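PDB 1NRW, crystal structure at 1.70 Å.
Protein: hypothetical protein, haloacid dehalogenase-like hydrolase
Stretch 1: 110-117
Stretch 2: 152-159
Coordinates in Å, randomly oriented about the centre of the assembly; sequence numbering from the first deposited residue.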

# COMPACT_ATOMS: atom_id res chain seq x y z
N SER A 110 -8.37 5.80 -13.30
CA SER A 110 -9.75 5.33 -13.39
C SER A 110 -10.09 4.09 -12.57
O SER A 110 -11.10 4.08 -11.86
N ALA A 111 -9.28 3.05 -12.68
CA ALA A 111 -9.55 1.82 -11.94
C ALA A 111 -8.33 0.91 -11.89
O ALA A 111 -7.24 1.30 -12.29
N ILE A 112 -8.54 -0.29 -11.38
CA ILE A 112 -7.48 -1.29 -11.29
C ILE A 112 -7.81 -2.32 -12.37
O ILE A 112 -8.75 -3.09 -12.22
N TYR A 113 -7.04 -2.31 -13.45
CA TYR A 113 -7.28 -3.24 -14.55
C TYR A 113 -6.64 -4.59 -14.29
O TYR A 113 -5.54 -4.68 -13.77
N THR A 114 -7.35 -5.65 -14.66
CA THR A 114 -6.84 -7.00 -14.45
C THR A 114 -7.61 -8.01 -15.29
O THR A 114 -8.80 -7.83 -15.55
N PRO A 115 -6.93 -9.06 -15.75
CA PRO A 115 -7.56 -10.11 -16.56
C PRO A 115 -7.99 -11.30 -15.68
O PRO A 115 -8.60 -12.25 -16.17
N GLN A 116 -7.67 -11.23 -14.39
CA GLN A 116 -8.02 -12.31 -13.46
C GLN A 116 -9.51 -12.38 -13.12
O GLN A 116 -10.22 -11.38 -13.20
N ASN A 117 -9.98 -13.57 -12.75
CA ASN A 117 -11.38 -13.72 -12.37
C ASN A 117 -11.52 -13.53 -10.85
O ASN A 117 -10.53 -13.29 -10.15
N SER A 152 -14.33 -3.95 -4.09
CA SER A 152 -13.24 -3.67 -5.01
C SER A 152 -13.69 -2.84 -6.21
O SER A 152 -14.88 -2.74 -6.51
N GLY A 153 -12.71 -2.27 -6.91
CA GLY A 153 -13.00 -1.45 -8.07
C GLY A 153 -12.18 -1.92 -9.26
O GLY A 153 -11.48 -1.13 -9.91
N PHE A 154 -12.25 -3.22 -9.53
CA PHE A 154 -11.52 -3.80 -10.65
C PHE A 154 -12.26 -3.61 -11.96
O PHE A 154 -13.49 -3.51 -11.98
N ALA A 155 -11.50 -3.57 -13.04
CA ALA A 155 -12.03 -3.44 -14.38
C ALA A 155 -11.37 -4.57 -15.15
O ALA A 155 -10.15 -4.68 -15.17
N TYR A 156 -12.18 -5.42 -15.77
CA TYR A 156 -11.66 -6.56 -16.52
C TYR A 156 -11.14 -6.23 -17.91
O TYR A 156 -11.71 -5.39 -18.61
N ILE A 157 -10.06 -6.89 -18.28
CA ILE A 157 -9.46 -6.74 -19.60
C ILE A 157 -9.06 -8.15 -20.05
O ILE A 157 -8.67 -8.98 -19.24
N ASN A 158 -9.18 -8.41 -21.35
CA ASN A 158 -8.82 -9.72 -21.89
C ASN A 158 -7.30 -9.82 -21.98
O ASN A 158 -6.73 -10.89 -21.78
N SER A 159 -6.66 -8.69 -22.28
CA SER A 159 -5.21 -8.63 -22.40
C SER A 159 -4.71 -7.23 -22.06
O SER A 159 -5.43 -6.25 -22.25

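Residues 112-114 and 154-156 pair as neighbouring parallel strands, so side chains opposite one another in the register emerge on the same face of the sheet. The backbone ladder sets this register: Ala155 N donates to Ile112 O (2.9 Å), Thr114 N to Ala155 O (3.0 Å) and Ile157 N to Thr114 O (3.2 Å), while a weak bond from Ile112 N to Gly153 O (3.4 Å) extends it at the start.

Ala155, which loses the most surface to the other stretch, lies on the same face as Tyr113. The Tyr113 ring (chi1 m, chi2 -74°) packs obliquely against its methyl, with Tyr113 CD1 3.5 Å from Ala155 CB. The same CD1 atom of Tyr113 lies 3.7 Å from CG2 of Ile157, and Ala111 CB, pointing toward the second stretch, adds a looser contact at 4.1 Å from Ala155 CB. Tyr113 OH and Ser110 OG are hydrogen-bonded at 3.1 Å, tying the ring's polar end to its own stretch.

Ile157, in the p, t rotamer, is buried almost as extensively by this contact; besides touching Tyr113, it places CG1 4.2 Å from Pro115 CD. Its backbone O approaches Pro115 CA at 3.1 Å in a CA-H...O contact but has no conventional hydrogen-bond partner.

On the other face, Thr114 (chi1 t) and Ile112 (m, t) flank the Phe154 ring (chi1 m): Thr114 CG2 lies 3.8 Å from Phe154 CD1, and Ile112 CG2 3.7 Å from Phe154 CE1. Thr114 OG1 accepts from Gln116 N (3.2 Å), leaving its methyl for the aromatic contact. Tyr156 (chi1 t) shares this face, and its ring edge meets Pro115 O at 3.4 Å from Tyr156 CE1, while Tyr156 OH donates to Asn158 OD1 (2.8 Å).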

# COMPACT_ATOMS: atom_id res chain seq x y z
CB SER A 110 -10.09 5.09 -14.86
OG SER A 110 -9.08 4.31 -15.49
CB ALA A 111 -10.72 1.08 -12.57
CB ILE A 112 -7.48 -1.99 -9.92
CG1 ILE A 112 -7.40 -0.95 -8.80
CG2 ILE A 112 -6.28 -2.93 -9.83
CD1 ILE A 112 -7.55 -1.55 -7.41
CB TYR A 113 -6.74 -2.65 -15.85
CG TYR A 113 -7.52 -1.44 -16.29
CD1 TYR A 113 -8.80 -1.57 -16.85
CD2 TYR A 113 -7.01 -0.15 -16.11
CE1 TYR A 113 -9.54 -0.46 -17.21
CE2 TYR A 113 -7.75 0.97 -16.48
CZ TYR A 113 -9.01 0.81 -17.02
OH TYR A 113 -9.76 1.91 -17.38
CB THR A 114 -6.95 -7.42 -12.96
OG1 THR A 114 -6.48 -8.77 -12.81
CG2 THR A 114 -8.39 -7.35 -12.49
CB PRO A 115 -6.46 -10.50 -17.53
CG PRO A 115 -5.24 -10.40 -16.67
CD PRO A 115 -5.46 -9.12 -15.88
CB GLN A 116 -7.22 -12.16 -12.17
CG GLN A 116 -5.87 -12.87 -12.14
CD GLN A 116 -4.98 -12.53 -13.31
OE1 GLN A 116 -4.85 -13.31 -14.25
NE2 GLN A 116 -4.37 -11.36 -13.27
CB ASN A 117 -11.95 -15.09 -12.81
CG ASN A 117 -11.23 -16.27 -12.19
OD1 ASN A 117 -10.79 -16.23 -11.04
ND2 ASN A 117 -11.12 -17.36 -12.95
CB SER A 152 -12.61 -4.97 -5.49
OG SER A 152 -13.54 -5.76 -6.22
CB PHE A 154 -11.30 -5.30 -10.42
CG PHE A 154 -10.41 -5.61 -9.25
CD1 PHE A 154 -9.05 -5.30 -9.30
CD2 PHE A 154 -10.92 -6.22 -8.11
CE1 PHE A 154 -8.22 -5.59 -8.23
CE2 PHE A 154 -10.10 -6.51 -7.03
CZ PHE A 154 -8.74 -6.20 -7.09
CB ALA A 155 -11.65 -2.09 -14.97
CB TYR A 156 -12.74 -7.63 -16.65
CG TYR A 156 -12.36 -8.76 -17.58
CD1 TYR A 156 -11.49 -9.77 -17.17
CD2 TYR A 156 -12.83 -8.80 -18.90
CE1 TYR A 156 -11.10 -10.79 -18.03
CE2 TYR A 156 -12.45 -9.82 -19.77
CZ TYR A 156 -11.58 -10.81 -19.33
OH TYR A 156 -11.20 -11.81 -20.20
CB ILE A 157 -8.19 -5.84 -19.59
CG1 ILE A 157 -7.15 -6.39 -18.63
CG2 ILE A 157 -8.58 -4.41 -19.24
CD1 ILE A 157 -5.82 -5.65 -18.68
CB ASN A 158 -9.43 -9.90 -23.29
CG ASN A 158 -10.94 -9.81 -23.28
OD1 ASN A 158 -11.62 -10.62 -22.65
ND2 ASN A 158 -11.48 -8.80 -23.97
CB SER A 159 -4.77 -8.99 -23.82
OG SER A 159 -3.36 -8.90 -23.95